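Local coordinates for protein YcaO (Methanopyrus kandleri, PDB 6CI7) that binds ATP and magnesium as a member of the YcaO family, and probably uses the nucleotide to activate a peptide backbone amide by phosphorylation, at the phosphomethylphosphonic acid adenylate ester site. Residues are numbered along the deposited sequence; one frame, centred on the assembly and turned at random.

The phosphomethylphosphonic acid adenylate ester site. Residues 12, 19, 64, 70, 73-74, 77-78, 81, 149-152, 156, 160, 164, 168, 247, 251, 267. With ACP (phosphomethylphosphonic acid adenylate ester), chain B; MG (magnesium ion), chain C.
This is the YcaO nucleotide pocket, holding ACP, a non-hydrolysable ATP analogue with a methylene (C3B) between the beta- and gamma-phosphates. Protein buries nearly all of it.

The adenine is sandwiched. The guanidinium of Arg12 lies flat over one face, its NH1 3.3 Å from the centroid of the six-membered ACP ring, a cation-pi contact. Val73 CG2 packs on the same ring from the other face. At the edge, Gln70 NE2 gives ACP N7 a straight bond of 3.0 Å in its amide plane (169° at H). Waters 4 and 5 meet N6 and N1.

The ribose hydroxyls are tightly read. Arg12 NH2 donates to ACP O2' at 2.8 Å, and O2' donates to the carbonyl of Ala150. The Ala150 N-H and Glu81 OE1 hold O3'. In Glu81, chi1 of 86° sets CG between the two backbone branches, and the straight chain beyond it carries OE1 to the ACP O3' hydroxyl. Glu156 OE2 accepts from Arg152 N and Arg12 NH1, so it steadies the Arg12 plane. An alanine at Arg12 would probably weaken nucleotide binding, losing the adenine's cation-pi cover and the bond to O2'.

Arg247 grips the phosphates end-on: NH1 to alpha-phosphate O1A and NH2 to the bridging ACP O3A at 2.9 Å. Ser74 OG donates to O2A. Gln160 NE2 donates to beta-phosphate O1B, while its OE1 accepts from Ser149 OG on a lone pair, fixing the amide's rotation. Arg168 NH2 forms a salt bridge with the gamma-phosphate oxygen ACP O3G at 2.8 Å.

Magnesium is near octahedral. MG binds ACP O1G at 1.9 Å. Its other ligands are ACP O1B, Glu164 OE2 and waters 1, 2 and 3. Glu81 reaches it through waters 2 and 3. The metal is likely to offset the crowding of negative charge.

Helices 68-84, 154-176 and 241-260 line the pocket, with strand 148-150 at the ribose and the loop of Arg12 over the base.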
loop_
_atom_site.group_PDB
_atom_site.type_symbol
_atom_site.label_atom_id
_atom_site.label_comp_id
_atom_site.label_asym_id
_atom_site.label_seq_id
_atom_site.Cartn_x
_atom_site.Cartn_y
_atom_site.Cartn_z
ATOM N N ARG A 12 -10.311 10.747 -3.734
ATOM C CA ARG A 12 -9.631 12.048 -3.855
ATOM C C ARG A 12 -10.588 13.243 -3.873
ATOM O O ARG A 12 -11.685 13.169 -4.436
ATOM C CB ARG A 12 -8.689 12.086 -5.086
ATOM C CG ARG A 12 -7.639 10.966 -5.140
ATOM C CD ARG A 12 -6.620 11.051 -3.993
ATOM N NE ARG A 12 -5.832 9.824 -3.866
ATOM C CZ ARG A 12 -4.781 9.658 -3.058
ATOM N NH1 ARG A 12 -4.345 10.637 -2.270
ATOM N NH2 ARG A 12 -4.154 8.495 -3.038
ATOM N N THR A 19 -4.406 18.123 -9.626
ATOM C CA THR A 19 -3.311 17.733 -8.763
ATOM C C THR A 19 -1.970 17.753 -9.502
ATOM O O THR A 19 -0.996 18.238 -8.944
ATOM C CB THR A 19 -3.619 16.392 -8.078
ATOM O OG1 THR A 19 -4.816 16.559 -7.313
ATOM C CG2 THR A 19 -2.468 15.933 -7.146
ATOM N N LYS A 64 1.672 4.622 -11.357
ATOM C CA LYS A 64 0.820 4.024 -12.368
ATOM C C LYS A 64 -0.592 4.572 -12.188
ATOM O O LYS A 64 -0.862 5.255 -11.193
ATOM C CB LYS A 64 0.861 2.476 -12.294
ATOM C CG LYS A 64 0.030 1.825 -11.195
ATOM C CD LYS A 64 0.660 1.954 -9.821
ATOM C CE LYS A 64 -0.065 1.093 -8.798
ATOM N NZ LYS A 64 0.661 1.072 -7.499
ATOM N N GLN A 70 -2.818 10.455 -14.085
ATOM C CA GLN A 70 -2.801 9.730 -12.817
ATOM C C GLN A 70 -1.479 8.994 -12.531
ATOM O O GLN A 70 -0.974 9.081 -11.416
ATOM C CB GLN A 70 -4.025 8.798 -12.675
ATOM C CG GLN A 70 -4.072 7.959 -11.386
ATOM C CD GLN A 70 -3.943 8.762 -10.094
ATOM O OE1 GLN A 70 -4.326 9.930 -10.025
ATOM N NE2 GLN A 70 -3.400 8.127 -9.058
ATOM N N VAL A 73 0.967 11.751 -11.441
ATOM C CA VAL A 73 0.714 12.184 -10.054
ATOM C C VAL A 73 1.111 11.110 -9.045
ATOM O O VAL A 73 1.839 11.401 -8.087
ATOM C CB VAL A 73 -0.672 12.849 -9.761
ATOM C CG1 VAL A 73 -1.568 13.010 -10.983
ATOM C CG2 VAL A 73 -1.358 12.281 -8.513
ATOM N N SER A 74 0.661 9.883 -9.281
ATOM C CA SER A 74 1.063 8.721 -8.484
ATOM C C SER A 74 2.612 8.628 -8.287
ATOM O O SER A 74 3.079 8.504 -7.142
ATOM C CB SER A 74 0.441 7.461 -9.092
ATOM O OG SER A 74 1.243 6.326 -8.933
HETATM N N MSE A 77 3.895 11.795 -6.137
HETATM C CA MSE A 77 3.496 11.722 -4.720
HETATM C C MSE A 77 4.174 10.583 -3.989
HETATM O O MSE A 77 4.466 10.691 -2.797
HETATM C CB MSE A 77 1.979 11.689 -4.623
HETATM C CG MSE A 77 1.326 12.924 -5.253
HETATM SE SE MSE A 77 1.752 14.496 -4.154
HETATM C CE MSE A 77 0.407 14.163 -2.741
ATOM N N GLU A 78 4.452 9.497 -4.696
ATOM C CA GLU A 78 5.294 8.416 -4.179
ATOM C C GLU A 78 6.703 8.945 -3.771
ATOM O O GLU A 78 7.232 8.558 -2.722
ATOM C CB GLU A 78 5.364 7.295 -5.222
ATOM C CG GLU A 78 6.397 6.204 -4.998
ATOM C CD GLU A 78 5.908 5.080 -4.121
ATOM O OE1 GLU A 78 4.777 4.583 -4.317
ATOM O OE2 GLU A 78 6.675 4.676 -3.237
ATOM N N GLU A 81 6.184 11.176 -0.540
ATOM C CA GLU A 81 6.001 10.388 0.686
ATOM C C GLU A 81 7.325 9.845 1.201
ATOM O O GLU A 81 7.567 9.888 2.403
ATOM C CB GLU A 81 4.926 9.285 0.555
ATOM C CG GLU A 81 5.385 7.957 -0.018
ATOM C CD GLU A 81 4.334 6.860 0.044
ATOM O OE1 GLU A 81 3.212 7.076 -0.453
ATOM O OE2 GLU A 81 4.641 5.752 0.552
ATOM N N SER A 149 1.766 7.263 3.465
ATOM C CA SER A 149 0.938 7.803 2.392
ATOM C C SER A 149 0.927 9.312 2.331
ATOM O O SER A 149 0.881 9.983 3.349
ATOM C CB SER A 149 -0.498 7.277 2.516
ATOM O OG SER A 149 -1.310 7.802 1.488
ATOM N N ALA A 150 0.941 9.831 1.109
ATOM C CA ALA A 150 0.802 11.264 0.826
ATOM C C ALA A 150 -0.560 11.521 0.204
ATOM O O ALA A 150 -1.129 10.628 -0.421
ATOM C CB ALA A 150 1.918 11.730 -0.109
ATOM N N GLY A 151 -1.082 12.736 0.375
ATOM C CA GLY A 151 -2.299 13.174 -0.327
ATOM C C GLY A 151 -2.422 14.689 -0.381
ATOM O O GLY A 151 -1.563 15.410 0.144
ATOM N N ARG A 152 -3.484 15.187 -1.011
ATOM C CA ARG A 152 -3.776 16.633 -0.975
ATOM C C ARG A 152 -4.314 17.112 0.389
ATOM O O ARG A 152 -4.088 18.257 0.788
ATOM C CB ARG A 152 -4.733 17.034 -2.096
ATOM C CG ARG A 152 -4.145 16.958 -3.504
ATOM C CD ARG A 152 -3.182 18.086 -3.837
ATOM N NE ARG A 152 -3.775 19.433 -3.913
ATOM C CZ ARG A 152 -4.443 19.933 -4.959
ATOM N NH1 ARG A 152 -4.655 19.209 -6.053
ATOM N NH2 ARG A 152 -4.919 21.173 -4.908
ATOM N N GLU A 156 -7.103 12.015 2.767
ATOM C CA GLU A 156 -6.722 11.177 1.627
ATOM C C GLU A 156 -5.644 10.189 2.026
ATOM O O GLU A 156 -5.759 8.994 1.732
ATOM C CB GLU A 156 -6.217 12.010 0.461
ATOM C CG GLU A 156 -7.305 12.646 -0.374
ATOM C CD GLU A 156 -6.724 13.500 -1.479
ATOM O OE1 GLU A 156 -7.508 14.069 -2.262
ATOM O OE2 GLU A 156 -5.476 13.590 -1.572
ATOM N N GLN A 160 -5.771 6.078 2.386
ATOM C CA GLN A 160 -4.909 5.275 1.541
ATOM C C GLN A 160 -3.926 4.433 2.355
ATOM O O GLN A 160 -3.743 3.240 2.083
ATOM C CB GLN A 160 -4.201 6.166 0.520
ATOM C CG GLN A 160 -3.865 5.461 -0.787
ATOM C CD GLN A 160 -2.473 4.882 -0.778
ATOM O OE1 GLN A 160 -1.635 5.249 0.055
ATOM N NE2 GLN A 160 -2.204 3.973 -1.715
ATOM N N GLU A 164 -3.755 0.291 2.865
ATOM C CA GLU A 164 -2.488 -0.382 2.589
ATOM C C GLU A 164 -2.153 -1.367 3.711
ATOM O O GLU A 164 -1.726 -2.503 3.441
ATOM C CB GLU A 164 -1.377 0.653 2.389
ATOM C CG GLU A 164 0.010 0.098 2.125
ATOM C CD GLU A 164 0.981 1.179 1.679
ATOM O OE1 GLU A 164 1.899 1.507 2.461
ATOM O OE2 GLU A 164 0.811 1.721 0.557
ATOM N N ARG A 168 -1.866 -5.469 3.436
ATOM C CA ARG A 168 -0.699 -6.296 3.785
ATOM C C ARG A 168 -1.002 -7.258 4.933
ATOM O O ARG A 168 -0.377 -8.310 5.032
ATOM C CB ARG A 168 0.576 -5.466 4.050
ATOM C CG ARG A 168 0.877 -4.416 2.993
ATOM C CD ARG A 168 1.748 -4.883 1.845
ATOM N NE ARG A 168 1.704 -3.937 0.727
ATOM C CZ ARG A 168 2.331 -2.754 0.680
ATOM N NH1 ARG A 168 3.082 -2.323 1.693
ATOM N NH2 ARG A 168 2.201 -1.981 -0.395
ATOM N N ARG A 247 -6.642 -1.736 -8.540
ATOM C CA ARG A 247 -5.347 -1.518 -7.902
ATOM C C ARG A 247 -4.418 -2.744 -7.950
ATOM O O ARG A 247 -3.200 -2.598 -8.104
ATOM C CB ARG A 247 -5.559 -1.030 -6.476
ATOM C CG ARG A 247 -6.123 0.386 -6.422
ATOM C CD ARG A 247 -6.222 0.913 -4.998
ATOM N NE ARG A 247 -4.920 0.946 -4.330
ATOM C CZ ARG A 247 -3.934 1.809 -4.568
ATOM N NH1 ARG A 247 -4.043 2.766 -5.488
ATOM N NH2 ARG A 247 -2.808 1.697 -3.879
ATOM N N GLU A 251 -1.003 -2.749 -10.129
ATOM C CA GLU A 251 0.241 -3.127 -9.456
ATOM C C GLU A 251 1.027 -4.212 -10.203
ATOM O O GLU A 251 2.257 -4.230 -10.158
ATOM C CB GLU A 251 -0.031 -3.526 -8.005
ATOM C CG GLU A 251 1.190 -3.394 -7.127
ATOM C CD GLU A 251 0.830 -2.952 -5.744
ATOM O OE1 GLU A 251 0.615 -3.852 -4.883
ATOM O OE2 GLU A 251 0.746 -1.710 -5.546
ATOM N N VAL A 267 9.547 -2.847 -3.439
ATOM C CA VAL A 267 8.386 -1.957 -3.670
ATOM C C VAL A 267 7.412 -2.460 -4.766
ATOM O O VAL A 267 6.252 -2.030 -4.815
ATOM C CB VAL A 267 8.811 -0.473 -3.940
ATOM C CG1 VAL A 267 9.573 0.108 -2.754
ATOM C CG2 VAL A 267 9.627 -0.320 -5.223
HETATM P PG ACP B . 2.820 0.769 -2.795
HETATM O O1G ACP B . 2.751 1.425 -1.322
HETATM O O2G ACP B . 3.995 1.487 -3.628
HETATM O O3G ACP B . 3.130 -0.664 -2.636
HETATM P PB ACP B . 0.752 2.636 -3.737
HETATM O O1B ACP B . 0.456 3.006 -2.190
HETATM O O2B ACP B . 2.004 3.269 -4.211
HETATM C C3B ACP B . 1.223 0.895 -3.703
HETATM P PA ACP B . -0.442 4.528 -5.607
HETATM O O1A ACP B . -1.861 4.911 -5.943
HETATM O O2A ACP B . 0.459 4.312 -6.800
HETATM O O3A ACP B . -0.460 3.163 -4.699
HETATM O "O5'" ACP B . 0.103 5.739 -4.712
HETATM C "C5'" ACP B . 1.396 6.366 -4.755
HETATM C "C4'" ACP B . 1.427 7.531 -3.747
HETATM O "O4'" ACP B . 0.851 8.688 -4.370
HETATM C "C3'" ACP B . 0.576 7.300 -2.495
HETATM O "O3'" ACP B . 1.119 8.030 -1.379
HETATM C "C2'" ACP B . -0.766 7.867 -2.908
HETATM O "O2'" ACP B . -1.596 8.222 -1.832
HETATM C "C1'" ACP B . -0.353 9.085 -3.706
HETATM N N9 ACP B . -1.386 9.450 -4.689
HETATM C C8 ACP B . -1.843 8.648 -5.660
HETATM N N7 ACP B . -2.809 9.258 -6.384
HETATM C C5 ACP B . -2.977 10.487 -5.859
HETATM C C6 ACP B . -3.843 11.657 -6.159
HETATM N N6 ACP B . -4.718 11.611 -7.193
HETATM N N1 ACP B . -3.716 12.755 -5.381
HETATM C C2 ACP B . -2.831 12.801 -4.352
HETATM N N3 ACP B . -2.017 11.772 -4.014
HETATM C C4 ACP B . -2.038 10.611 -4.732
HETATM MG MG MG C . 2.163 3.135 -0.658
HETATM O O HOH W 1 0.945 4.596 0.156
HETATM O O HOH W 2 3.242 4.641 -1.693
HETATM O O HOH W 3 3.407 3.504 1.119
HETATM O O HOH W 4 -6.260 14.256 -7.164
HETATM O O HOH W 5 -5.920 14.557 -4.652
HETATM O O HOH W 6 3.204 3.613 -6.741
#